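Alanine racemase (Enterococcus faecalis, PDB 3E6E) is a two-domain, fold-type III enzyme of the alanine racemase family that works as a dimer, pairing an N-terminal TIM barrel with a mainly beta C-terminal domain. Local coordinates at residues Leu247-Val256 and Val325-Lys336; Ser171-Ser179 and Asn231-Pro239. The protein carries 1 engineered substitution. All coordinates share one frame; numbering follows the deposited sequence.

Interaction 1: residues Leu247-Val256 and Val325-Lys336; sequences LRLTSELIHV and VPVGPVVTLVGK. Engineered in segment 325-336: Pro329 (natural residue Ser).
Leu253 of 247-256 lies against Val325, Pro329 and Val331 of 325-336. Its CB is near Gly328 N and the CD atom of Pro329, an engineered residue. CG, anti to the carbonyl carbon (chi1 -70°), meets Val331 CG2 at 3.9 Å, and CD1 goes on to Val325 CG2 at 3.6 Å; the leucine crosses both valines at about a right angle, and its branched end suits a place between the valine methyls and the proline ring. Its backbone binds as well: Leu253 O accepts from Gly328 N at 2.9 Å, while Leu253 N gives a weak bond to Pro329 O. Gly328 has phi 108°, where a CB would press on the preceding carbonyl oxygen, so glycine fits the bend.

Beyond this end the strands run antiparallel. Ser251 and Val331 form a hydrogen-bonded pair, with Val331 N to Ser251 O at 2.6 Å. At Leu249 a classic beta bulge sets in: Leu249 O takes both Val334 N, at 3.0 Å on a lone pair, and Leu333 N, tilted 22° from the carbonyl plane. Both residues of the bulge face Leu249, whose CB lies 3.6 Å from Val334 CB and whose CD2 rests on Leu333 CB.

The pair is held between other strands of the C-terminal domain's sheet. Strand 249-259 also pairs with strands 10-12 and 277-282, and strand 330-332 with 298-301; Ser251 OG bonds Thr9, and His255 ND1 reaches Arg139 O of the second subunit.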
ATOM      1  N   LEU A 247      16.487   2.966   2.959  1.00 21.64           N
ATOM      2  CA  LEU A 247      15.586   2.620   1.866  1.00 20.41           C
ATOM      3  C   LEU A 247      16.141   3.118   0.541  1.00 20.79           C
ATOM      4  O   LEU A 247      16.804   4.148   0.493  1.00 22.27           O
ATOM      5  CB  LEU A 247      14.223   3.264   2.116  1.00 19.03           C
ATOM      6  CG  LEU A 247      12.945   2.812   1.418  1.00 17.10           C
ATOM      7  CD1 LEU A 247      13.188   2.604  -0.060  1.00 17.60           C
ATOM      8  CD2 LEU A 247      12.437   1.558   2.067  1.00 15.55           C
ATOM      9  N   ARG A 248      15.844   2.383  -0.530  1.00 21.38           N
ATOM     10  CA  ARG A 248      16.278   2.713  -1.890  1.00 18.88           C
ATOM     11  C   ARG A 248      15.297   2.060  -2.867  1.00 16.90           C
ATOM     12  O   ARG A 248      14.862   0.920  -2.662  1.00 15.56           O
ATOM     13  CB  ARG A 248      17.691   2.189  -2.121  1.00 19.97           C
ATOM     14  CG  ARG A 248      18.485   3.000  -3.093  1.00 21.02           C
ATOM     15  CD  ARG A 248      19.946   2.575  -3.103  1.00 24.35           C
ATOM     16  NE  ARG A 248      20.681   3.357  -4.096  1.00 30.61           N
ATOM     17  CZ  ARG A 248      20.528   3.244  -5.416  1.00 29.55           C
ATOM     18  NH1 ARG A 248      19.676   2.364  -5.918  1.00 28.81           N
ATOM     19  NH2 ARG A 248      21.204   4.041  -6.231  1.00 31.03           N
ATOM     20  N   LEU A 249      14.938   2.772  -3.926  1.00 13.78           N
ATOM     21  CA  LEU A 249      13.976   2.229  -4.884  1.00 14.24           C
ATOM     22  C   LEU A 249      14.407   2.393  -6.332  1.00 15.84           C
ATOM     23  O   LEU A 249      14.670   3.513  -6.792  1.00 17.49           O
ATOM     24  CB  LEU A 249      12.629   2.906  -4.680  1.00 12.43           C
ATOM     25  CG  LEU A 249      11.505   2.621  -5.662  1.00 10.58           C
ATOM     26  CD1 LEU A 249      11.027   1.170  -5.551  1.00  9.88           C
ATOM     27  CD2 LEU A 249      10.368   3.568  -5.340  1.00  8.48           C
ATOM     28  N   THR A 250      14.459   1.278  -7.060  1.00 15.77           N
ATOM     29  CA  THR A 250      14.867   1.303  -8.463  1.00 13.55           C
ATOM     30  C   THR A 250      13.952   0.492  -9.354  1.00 13.66           C
ATOM     31  O   THR A 250      13.088  -0.259  -8.891  1.00 13.21           O
ATOM     32  CB  THR A 250      16.286   0.724  -8.662  1.00 13.22           C
ATOM     33  OG1 THR A 250      16.366  -0.552  -8.012  1.00 11.85           O
ATOM     34  CG2 THR A 250      17.360   1.666  -8.125  1.00  8.80           C
ATOM     35  N   SER A 251      14.161   0.652 -10.652  1.00 13.57           N
ATOM     36  CA  SER A 251      13.413  -0.083 -11.659  1.00 15.95           C
ATOM     37  C   SER A 251      14.227   0.105 -12.924  1.00 17.95           C
ATOM     38  O   SER A 251      15.416   0.430 -12.848  1.00 19.24           O
ATOM     39  CB  SER A 251      12.014   0.503 -11.838  1.00 16.13           C
ATOM     40  OG  SER A 251      11.205  -0.356 -12.627  1.00 14.17           O
ATOM     41  N   GLU A 252      13.614  -0.098 -14.083  1.00 19.68           N
ATOM     42  CA  GLU A 252      14.341   0.102 -15.333  1.00 22.53           C
ATOM     43  C   GLU A 252      13.426   0.247 -16.535  1.00 21.91           C
ATOM     44  O   GLU A 252      12.299  -0.244 -16.542  1.00 22.21           O
ATOM     45  CB  GLU A 252      15.344  -1.041 -15.569  1.00 24.10           C
ATOM     46  CG  GLU A 252      14.741  -2.375 -15.960  1.00 27.25           C
ATOM     47  CD  GLU A 252      15.780  -3.496 -15.981  1.00 29.94           C
ATOM     48  OE1 GLU A 252      15.531  -4.552 -16.610  1.00 30.05           O
ATOM     49  OE2 GLU A 252      16.848  -3.321 -15.357  1.00 31.01           O
ATOM     50  N   LEU A 253      13.939   0.944 -17.546  1.00 21.12           N
ATOM     51  CA  LEU A 253      13.229   1.189 -18.789  1.00 18.77           C
ATOM     52  C   LEU A 253      12.913  -0.118 -19.497  1.00 18.91           C
ATOM     53  O   LEU A 253      13.808  -0.916 -19.759  1.00 19.24           O
ATOM     54  CB  LEU A 253      14.089   2.060 -19.693  1.00 16.73           C
ATOM     55  CG  LEU A 253      14.252   3.494 -19.212  1.00 14.70           C
ATOM     56  CD1 LEU A 253      15.269   4.207 -20.058  1.00 12.45           C
ATOM     57  CD2 LEU A 253      12.910   4.196 -19.264  1.00 14.35           C
ATOM     58  N   ILE A 254      11.637  -0.337 -19.791  1.00 19.36           N
ATOM     59  CA  ILE A 254      11.215  -1.548 -20.480  1.00 21.11           C
ATOM     60  C   ILE A 254      10.674  -1.207 -21.871  1.00 22.90           C
ATOM     61  O   ILE A 254      10.440  -2.098 -22.686  1.00 24.16           O
ATOM     62  CB  ILE A 254      10.127  -2.315 -19.673  1.00 20.37           C
ATOM     63  CG1 ILE A 254       8.862  -1.471 -19.541  1.00 19.82           C
ATOM     64  CG2 ILE A 254      10.651  -2.653 -18.281  1.00 19.08           C
ATOM     65  CD1 ILE A 254       7.730  -2.215 -18.870  1.00 19.61           C
ATOM     66  N   HIS A 255      10.479   0.084 -22.135  1.00 25.03           N
ATOM     67  CA  HIS A 255       9.981   0.559 -23.427  1.00 28.20           C
ATOM     68  C   HIS A 255      10.507   1.965 -23.725  1.00 29.49           C
ATOM     69  O   HIS A 255      10.518   2.831 -22.841  1.00 30.15           O
ATOM     70  CB  HIS A 255       8.453   0.597 -23.453  1.00 28.95           C
ATOM     71  CG  HIS A 255       7.881   0.796 -24.823  1.00 32.66           C
ATOM     72  ND1 HIS A 255       6.742   1.541 -25.057  1.00 35.58           N
ATOM     73  CD2 HIS A 255       8.259   0.304 -26.029  1.00 33.42           C
ATOM     74  CE1 HIS A 255       6.444   1.498 -26.344  1.00 33.81           C
ATOM     75  NE2 HIS A 255       7.349   0.755 -26.955  1.00 34.13           N
ATOM     76  N   VAL A 256      10.934   2.187 -24.966  1.00 28.38           N
ATOM     77  CA  VAL A 256      11.463   3.480 -25.381  1.00 27.80           C
ATOM     78  C   VAL A 256      10.976   3.824 -26.786  1.00 28.22           C
ATOM     79  O   VAL A 256      11.036   3.002 -27.700  1.00 28.83           O
ATOM     80  CB  VAL A 256      13.001   3.479 -25.404  1.00 28.92           C
ATOM     81  CG1 VAL A 256      13.515   4.857 -25.806  1.00 29.19           C
ATOM     82  CG2 VAL A 256      13.552   3.065 -24.049  1.00 29.86           C
ATOM     83  N   VAL A 325      18.163   6.573 -25.594  1.00 39.99           N
ATOM     84  CA  VAL A 325      18.637   5.422 -24.835  1.00 36.21           C
ATOM     85  C   VAL A 325      17.849   4.166 -25.189  1.00 33.45           C
ATOM     86  O   VAL A 325      16.658   4.234 -25.493  1.00 34.00           O
ATOM     87  CB  VAL A 325      18.540   5.668 -23.318  1.00 36.71           C
ATOM     88  CG1 VAL A 325      19.135   7.020 -22.958  1.00 35.96           C
ATOM     89  CG2 VAL A 325      17.094   5.574 -22.855  1.00 35.14           C
ATOM     90  N   PRO A 326      18.520   3.020 -25.148  1.00 30.67           N
ATOM     91  CA  PRO A 326      17.874   1.740 -25.430  1.00 29.96           C
ATOM     92  C   PRO A 326      17.120   1.326 -24.185  1.00 28.77           C
ATOM     93  O   PRO A 326      17.048   2.088 -23.228  1.00 29.25           O
ATOM     94  CB  PRO A 326      19.051   0.814 -25.718  1.00 29.01           C
ATOM     95  CG  PRO A 326      20.119   1.360 -24.826  1.00 30.58           C
ATOM     96  CD  PRO A 326      19.979   2.861 -25.025  1.00 30.37           C
ATOM     97  N   VAL A 327      16.566   0.121 -24.205  1.00 28.07           N
ATOM     98  CA  VAL A 327      15.834  -0.421 -23.070  1.00 27.48           C
ATOM     99  C   VAL A 327      16.848  -1.015 -22.072  1.00 27.25           C
ATOM    100  O   VAL A 327      17.946  -1.422 -22.467  1.00 27.26           O
ATOM    101  CB  VAL A 327      14.862  -1.525 -23.546  1.00 27.94           C
ATOM    102  CG1 VAL A 327      14.371  -2.341 -22.364  1.00 31.79           C
ATOM    103  CG2 VAL A 327      13.682  -0.902 -24.283  1.00 28.43           C
ATOM    104  N   GLY A 328      16.504  -1.032 -20.785  1.00 25.51           N
ATOM    105  CA  GLY A 328      17.415  -1.609 -19.811  1.00 23.24           C
ATOM    106  C   GLY A 328      18.170  -0.714 -18.838  1.00 20.67           C
ATOM    107  O   GLY A 328      18.583  -1.201 -17.791  1.00 19.34           O
ATOM    108  N   PRO A 329      18.402   0.573 -19.146  1.00 19.59           N
ATOM    109  CA  PRO A 329      19.129   1.395 -18.174  1.00 19.73           C
ATOM    110  C   PRO A 329      18.371   1.416 -16.838  1.00 20.15           C
ATOM    111  O   PRO A 329      17.136   1.353 -16.820  1.00 20.05           O
ATOM    112  CB  PRO A 329      19.160   2.770 -18.840  1.00 19.33           C
ATOM    113  CG  PRO A 329      19.131   2.450 -20.296  1.00 18.93           C
ATOM    114  CD  PRO A 329      18.100   1.347 -20.362  1.00 19.97           C
ATOM    115  N   VAL A 330      19.098   1.502 -15.726  1.00 20.47           N
ATOM    116  CA  VAL A 330      18.455   1.522 -14.408  1.00 20.26           C
ATOM    117  C   VAL A 330      17.705   2.813 -14.110  1.00 20.42           C
ATOM    118  O   VAL A 330      18.222   3.913 -14.311  1.00 21.38           O
ATOM    119  CB  VAL A 330      19.471   1.316 -13.262  1.00 19.55           C
ATOM    120  CG1 VAL A 330      18.763   1.465 -11.911  1.00 17.27           C
ATOM    121  CG2 VAL A 330      20.116  -0.057 -13.371  1.00 19.63           C
ATOM    122  N   VAL A 331      16.476   2.673 -13.636  1.00 19.34           N
ATOM    123  CA  VAL A 331      15.694   3.835 -13.287  1.00 19.40           C
ATOM    124  C   VAL A 331      15.721   3.981 -11.780  1.00 19.83           C
ATOM    125  O   VAL A 331      15.263   3.098 -11.042  1.00 21.45           O
ATOM    126  CB  VAL A 331      14.242   3.709 -13.752  1.00 20.53           C
ATOM    127  CG1 VAL A 331      13.400   4.831 -13.142  1.00 18.55           C
ATOM    128  CG2 VAL A 331      14.189   3.783 -15.281  1.00 21.73           C
ATOM    129  N   THR A 332      16.269   5.100 -11.326  1.00 19.13           N
ATOM    130  CA  THR A 332      16.365   5.374  -9.907  1.00 19.20           C
ATOM    131  C   THR A 332      15.267   6.316  -9.405  1.00 18.39           C
ATOM    132  O   THR A 332      15.266   7.512  -9.711  1.00 17.74           O
ATOM    133  CB  THR A 332      17.725   5.972  -9.587  1.00 21.21           C
ATOM    134  OG1 THR A 332      18.750   5.117 -10.119  1.00 22.81           O
ATOM    135  CG2 THR A 332      17.893   6.115  -8.074  1.00 22.31           C
ATOM    136  N   LEU A 333      14.330   5.770  -8.636  1.00 16.55           N
ATOM    137  CA  LEU A 333      13.244   6.571  -8.091  1.00 16.62           C
ATOM    138  C   LEU A 333      13.589   7.134  -6.707  1.00 17.66           C
ATOM    139  O   LEU A 333      13.251   8.278  -6.391  1.00 17.48           O
ATOM    140  CB  LEU A 333      11.954   5.748  -8.029  1.00 16.16           C
ATOM    141  CG  LEU A 333      11.332   5.379  -9.389  1.00 15.35           C
ATOM    142  CD1 LEU A 333      12.079   4.218 -10.019  1.00 13.98           C
ATOM    143  CD2 LEU A 333       9.886   5.004  -9.201  1.00 14.43           C
ATOM    144  N   VAL A 334      14.260   6.340  -5.882  1.00 16.59           N
ATOM    145  CA  VAL A 334      14.649   6.789  -4.551  1.00 16.42           C
ATOM    146  C   VAL A 334      16.103   6.396  -4.314  1.00 16.75           C
ATOM    147  O   VAL A 334      16.433   5.216  -4.275  1.00 17.98           O
ATOM    148  CB  VAL A 334      13.743   6.152  -3.468  1.00 16.95           C
ATOM    149  CG1 VAL A 334      14.190   6.591  -2.091  1.00 16.22           C
ATOM    150  CG2 VAL A 334      12.300   6.550  -3.706  1.00 13.91           C
ATOM    151  N   GLY A 335      16.974   7.383  -4.168  1.00 16.95           N
ATOM    152  CA  GLY A 335      18.375   7.088  -3.965  1.00 17.94           C
ATOM    153  C   GLY A 335      19.238   8.059  -4.745  1.00 19.87           C
ATOM    154  O   GLY A 335      18.802   9.173  -5.031  1.00 19.76           O
ATOM    155  N   LYS A 336      20.456   7.642  -5.090  1.00 21.46           N
ATOM    156  CA  LYS A 336      21.390   8.484  -5.829  1.00 22.57           C
ATOM    157  C   LYS A 336      21.713   7.925  -7.208  1.00 23.42           C
ATOM    158  O   LYS A 336      21.514   6.745  -7.480  1.00 24.65           O
ATOM    159  CB  LYS A 336      22.692   8.642  -5.044  1.00 22.61           C
ATOM    160  CG  LYS A 336      22.488   9.078  -3.606  1.00 27.52           C
ATOM    161  CD  LYS A 336      23.787   9.528  -2.936  1.00 30.03           C
ATOM    162  CE  LYS A 336      24.374  10.773  -3.602  1.00 32.20           C
ATOM    163  NZ  LYS A 336      25.645  11.224  -2.944  1.00 32.69           N
TER

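Interaction 2: residues Ser171-Ser179 and Asn231-Pro239; sequences STADEIDTS and NPSGNKLAP
Lys236 reaches across from 231-239 to two acids of 171-179, and its ammonium makes a salt bridge to each. Lys236 NZ stands 3.0 Å from Asp174 OD2, which it meets from above the carboxylate plane, 59° out of it. It is equally far, 3.0 Å, from Glu175 OE2, though this hydrogen bond is weak. A long, flexible lysine suits the task: its chain bends at chi3 (-79°), which turns the ammonium in between the two carboxylates. The glutamate needs a bend too, at chi2, because its CB points away from the lysine. The shared positive charge probably eases the repulsion between neighbouring acids.

Within 231-239 itself, the backbone is braced by side chains. Asn231 OD1 accepts from Ser233 OG at 2.9 Å, and its link to Ser233 N, whose position is less certain, is consistent with an Asx turn. At the other end of the same amide, ND2 donates to Leu237 O, almost straight at 169° and in the amide plane. Ser233 OG in turn accepts from Leu237 N, so one hydroxyl links the start of the loop to a point further along it.

Packing follows outside the charges. Asp174 CB sits 3.6 Å from Ser233 CB, where the small serine adds little bulk, and Ile176 CG1 touches Leu237 CD2 at 3.9 Å, the two crossing obliquely.

Segment 171-179 contains a type I turn, Thr172 to Glu175, and leads through the cap of Asp177 on Ser179 N into helix 179-193. The contact thus joins two loops that follow strands 165-167 and 220-223, as expected at the C-terminal mouth of a TIM barrel; the side chain of Pro232 lies about 5 Å from the bound DCS.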
ATOM      1  N   SER A 171       3.137  13.969  21.003  1.00 11.00           N
ATOM      2  CA  SER A 171       2.489  14.272  19.740  1.00 14.42           C
ATOM      3  C   SER A 171       3.125  15.441  19.016  1.00 15.34           C
ATOM      4  O   SER A 171       2.848  15.661  17.842  1.00 16.93           O
ATOM      5  CB  SER A 171       1.007  14.575  19.955  1.00 17.80           C
ATOM      6  OG  SER A 171       0.817  15.794  20.658  1.00 21.00           O
ATOM      7  N   THR A 172       3.982  16.182  19.714  1.00 15.95           N
ATOM      8  CA  THR A 172       4.642  17.352  19.138  1.00 14.11           C
ATOM      9  C   THR A 172       6.143  17.401  19.359  1.00 14.72           C
ATOM     10  O   THR A 172       6.740  18.465  19.260  1.00 15.30           O
ATOM     11  CB  THR A 172       4.059  18.661  19.725  1.00 13.15           C
ATOM     12  OG1 THR A 172       4.176  18.635  21.152  1.00  9.01           O
ATOM     13  CG2 THR A 172       2.602  18.807  19.349  1.00 12.03           C
ATOM     14  N   ALA A 173       6.759  16.259  19.639  1.00 17.85           N
ATOM     15  CA  ALA A 173       8.198  16.215  19.899  1.00 19.28           C
ATOM     16  C   ALA A 173       9.065  16.648  18.731  1.00 20.78           C
ATOM     17  O   ALA A 173      10.201  17.068  18.929  1.00 20.95           O
ATOM     18  CB  ALA A 173       8.603  14.821  20.336  1.00 20.85           C
ATOM     19  N   ASP A 174       8.547  16.541  17.513  1.00 22.41           N
ATOM     20  CA  ASP A 174       9.336  16.933  16.348  1.00 25.94           C
ATOM     21  C   ASP A 174       9.032  18.361  15.924  1.00 27.25           C
ATOM     22  O   ASP A 174       9.456  18.798  14.857  1.00 27.30           O
ATOM     23  CB  ASP A 174       9.070  15.984  15.178  1.00 26.75           C
ATOM     24  CG  ASP A 174       7.666  16.120  14.624  1.00 29.17           C
ATOM     25  OD1 ASP A 174       6.692  16.044  15.407  1.00 31.91           O
ATOM     26  OD2 ASP A 174       7.530  16.303  13.403  1.00 29.92           O
ATOM     27  N   GLU A 175       8.307  19.090  16.767  1.00 28.96           N
ATOM     28  CA  GLU A 175       7.944  20.472  16.461  1.00 29.77           C
ATOM     29  C   GLU A 175       8.934  21.465  17.073  1.00 29.39           C
ATOM     30  O   GLU A 175       9.473  21.232  18.152  1.00 30.72           O
ATOM     31  CB  GLU A 175       6.537  20.754  16.981  1.00 32.11           C
ATOM     32  CG  GLU A 175       5.667  21.601  16.054  1.00 34.55           C
ATOM     33  CD  GLU A 175       5.044  20.793  14.921  1.00 34.35           C
ATOM     34  OE1 GLU A 175       4.466  19.717  15.195  1.00 33.87           O
ATOM     35  OE2 GLU A 175       5.122  21.245  13.762  1.00 35.30           O
ATOM     36  N   ILE A 176       9.178  22.570  16.376  1.00 29.31           N
ATOM     37  CA  ILE A 176      10.107  23.594  16.847  1.00 27.94           C
ATOM     38  C   ILE A 176       9.605  24.154  18.169  1.00 28.61           C
ATOM     39  O   ILE A 176      10.370  24.294  19.122  1.00 28.58           O
ATOM     40  CB  ILE A 176      10.211  24.752  15.844  1.00 27.04           C
ATOM     41  CG1 ILE A 176      10.732  24.230  14.505  1.00 27.20           C
ATOM     42  CG2 ILE A 176      11.098  25.848  16.400  1.00 25.16           C
ATOM     43  CD1 ILE A 176      10.718  25.266  13.393  1.00 27.10           C
ATOM     44  N   ASP A 177       8.318  24.487  18.209  1.00 28.07           N
ATOM     45  CA  ASP A 177       7.698  25.017  19.420  1.00 27.01           C
ATOM     46  C   ASP A 177       7.607  23.868  20.428  1.00 25.83           C
ATOM     47  O   ASP A 177       6.971  22.841  20.169  1.00 24.72           O
ATOM     48  CB  ASP A 177       6.303  25.563  19.092  1.00 27.79           C
ATOM     49  CG  ASP A 177       5.703  26.363  20.233  1.00 27.48           C
ATOM     50  OD1 ASP A 177       4.656  27.016  20.020  1.00 27.62           O
ATOM     51  OD2 ASP A 177       6.277  26.333  21.338  1.00 26.56           O
ATOM     52  N   THR A 178       8.252  24.037  21.575  1.00 23.91           N
ATOM     53  CA  THR A 178       8.254  22.991  22.585  1.00 24.29           C
ATOM     54  C   THR A 178       7.125  23.045  23.632  1.00 24.46           C
ATOM     55  O   THR A 178       7.052  22.190  24.505  1.00 24.92           O
ATOM     56  CB  THR A 178       9.601  22.974  23.308  1.00 23.87           C
ATOM     57  OG1 THR A 178       9.800  24.227  23.983  1.00 25.47           O
ATOM     58  CG2 THR A 178      10.735  22.769  22.302  1.00 22.76           C
ATOM     59  N   SER A 179       6.232  24.022  23.521  1.00 23.56           N
ATOM     60  CA  SER A 179       5.144  24.176  24.483  1.00 23.33           C
ATOM     61  C   SER A 179       4.359  22.900  24.800  1.00 22.96           C
ATOM     62  O   SER A 179       4.430  22.377  25.918  1.00 22.86           O
ATOM     63  CB  SER A 179       4.184  25.261  23.997  1.00 22.89           C
ATOM     64  OG  SER A 179       4.896  26.442  23.684  1.00 22.69           O
ATOM     65  N   ASN A 231      14.707  11.884   8.730  1.00 19.64           N
ATOM     66  CA  ASN A 231      14.504  12.990   9.655  1.00 17.91           C
ATOM     67  C   ASN A 231      13.097  12.922  10.215  1.00 17.61           C
ATOM     68  O   ASN A 231      12.140  13.249   9.532  1.00 17.49           O
ATOM     69  CB  ASN A 231      14.698  14.311   8.939  1.00 16.07           C
ATOM     70  CG  ASN A 231      14.563  15.477   9.863  1.00 18.86           C
ATOM     71  OD1 ASN A 231      13.626  15.546  10.663  1.00 20.85           O
ATOM     72  ND2 ASN A 231      15.493  16.417   9.767  1.00 18.18           N
ATOM     73  N   PRO A 232      12.963  12.512  11.481  1.00 17.70           N
ATOM     74  CA  PRO A 232      11.646  12.402  12.108  1.00 17.27           C
ATOM     75  C   PRO A 232      10.796  13.658  12.122  1.00 17.12           C
ATOM     76  O   PRO A 232       9.715  13.651  12.692  1.00 17.88           O
ATOM     77  CB  PRO A 232      11.973  11.892  13.511  1.00 17.46           C
ATOM     78  CG  PRO A 232      13.303  12.489  13.783  1.00 18.83           C
ATOM     79  CD  PRO A 232      14.040  12.310  12.469  1.00 17.77           C
ATOM     80  N   SER A 233      11.266  14.737  11.505  1.00 17.49           N
ATOM     81  CA  SER A 233      10.470  15.959  11.469  1.00 17.84           C
ATOM     82  C   SER A 233      10.337  16.493  10.049  1.00 19.56           C
ATOM     83  O   SER A 233       9.991  17.662   9.843  1.00 20.62           O
ATOM     84  CB  SER A 233      11.090  17.040  12.349  1.00 16.80           C
ATOM     85  OG  SER A 233      12.113  17.742  11.674  1.00 18.16           O
ATOM     86  N   GLY A 234      10.611  15.636   9.074  1.00 19.83           N
ATOM     87  CA  GLY A 234      10.527  16.052   7.691  1.00 21.19           C
ATOM     88  C   GLY A 234      11.727  16.905   7.331  1.00 22.87           C
ATOM     89  O   GLY A 234      12.743  16.382   6.868  1.00 23.05           O
ATOM     90  N   ASN A 235      11.606  18.217   7.544  1.00 23.76           N
ATOM     91  CA  ASN A 235      12.688  19.156   7.259  1.00 24.35           C
ATOM     92  C   ASN A 235      12.619  20.386   8.177  1.00 23.32           C
ATOM     93  O   ASN A 235      13.215  21.426   7.891  1.00 22.99           O
ATOM     94  CB  ASN A 235      12.631  19.578   5.781  1.00 27.18           C
ATOM     95  CG  ASN A 235      13.967  19.368   5.052  1.00 30.16           C
ATOM     96  OD1 ASN A 235      14.052  19.492   3.824  1.00 30.05           O
ATOM     97  ND2 ASN A 235      15.013  19.057   5.815  1.00 30.02           N
ATOM     98  N   LYS A 236      11.900  20.252   9.289  1.00 21.35           N
ATOM     99  CA  LYS A 236      11.756  21.346  10.244  1.00 20.17           C
ATOM    100  C   LYS A 236      12.980  21.528  11.146  1.00 18.84           C
ATOM    101  O   LYS A 236      13.332  22.652  11.512  1.00 18.91           O
ATOM    102  CB  LYS A 236      10.531  21.104  11.122  1.00 21.28           C
ATOM    103  CG  LYS A 236       9.219  21.047  10.366  1.00 21.17           C
ATOM    104  CD  LYS A 236       8.055  20.800  11.317  1.00 20.61           C
ATOM    105  CE  LYS A 236       7.951  19.341  11.697  1.00 22.62           C
ATOM    106  NZ  LYS A 236       6.737  19.070  12.510  1.00 24.38           N
ATOM    107  N   LEU A 237      13.617  20.422  11.513  1.00 17.49           N
ATOM    108  CA  LEU A 237      14.787  20.466  12.385  1.00 16.92           C
ATOM    109  C   LEU A 237      15.920  19.561  11.909  1.00 17.15           C
ATOM    110  O   LEU A 237      15.699  18.516  11.298  1.00 16.85           O
ATOM    111  CB  LEU A 237      14.401  20.039  13.801  1.00 16.76           C
ATOM    112  CG  LEU A 237      13.454  20.912  14.611  1.00 17.95           C
ATOM    113  CD1 LEU A 237      13.159  20.249  15.950  1.00 18.23           C
ATOM    114  CD2 LEU A 237      14.092  22.258  14.820  1.00 19.89           C
ATOM    115  N   ALA A 238      17.145  19.949  12.229  1.00 16.77           N
ATOM    116  CA  ALA A 238      18.293  19.157  11.832  1.00 17.60           C
ATOM    117  C   ALA A 238      18.553  18.074  12.883  1.00 18.10           C
ATOM    118  O   ALA A 238      18.636  18.354  14.075  1.00 16.36           O
ATOM    119  CB  ALA A 238      19.516  20.067  11.669  1.00 14.04           C
ATOM    120  N   PRO A 239      18.654  16.812  12.453  1.00 20.23           N
ATOM    121  CA  PRO A 239      18.906  15.746  13.420  1.00 20.76           C
ATOM    122  C   PRO A 239      20.156  16.034  14.216  1.00 22.01           C
ATOM    123  O   PRO A 239      20.981  16.836  13.807  1.00 21.03           O
ATOM    124  CB  PRO A 239      19.030  14.523  12.542  1.00 19.99           C
ATOM    125  CG  PRO A 239      17.986  14.807  11.513  1.00 19.95           C
ATOM    126  CD  PRO A 239      18.288  16.243  11.147  1.00 19.34           C
TER

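The two contacts belong to different parts of the chain and do not touch: their centres are 33 Å apart and their nearest atoms about 11 Å. Interaction 1 is a strand pairing within the C-terminal domain, where repeated backbone bonds carry the register and mostly aliphatic side chains, with some hydroxyls, lie on the faces; half of its touching residues are buried. Interaction 2 joins two loops without regular structure, and its polar cross-links are side-chain charges, with a smaller interface and a more open aspect. No secondary-structure element is common to both, yet 231-239 leads on toward strand 249-259, and each contact has residues that meet the second subunit.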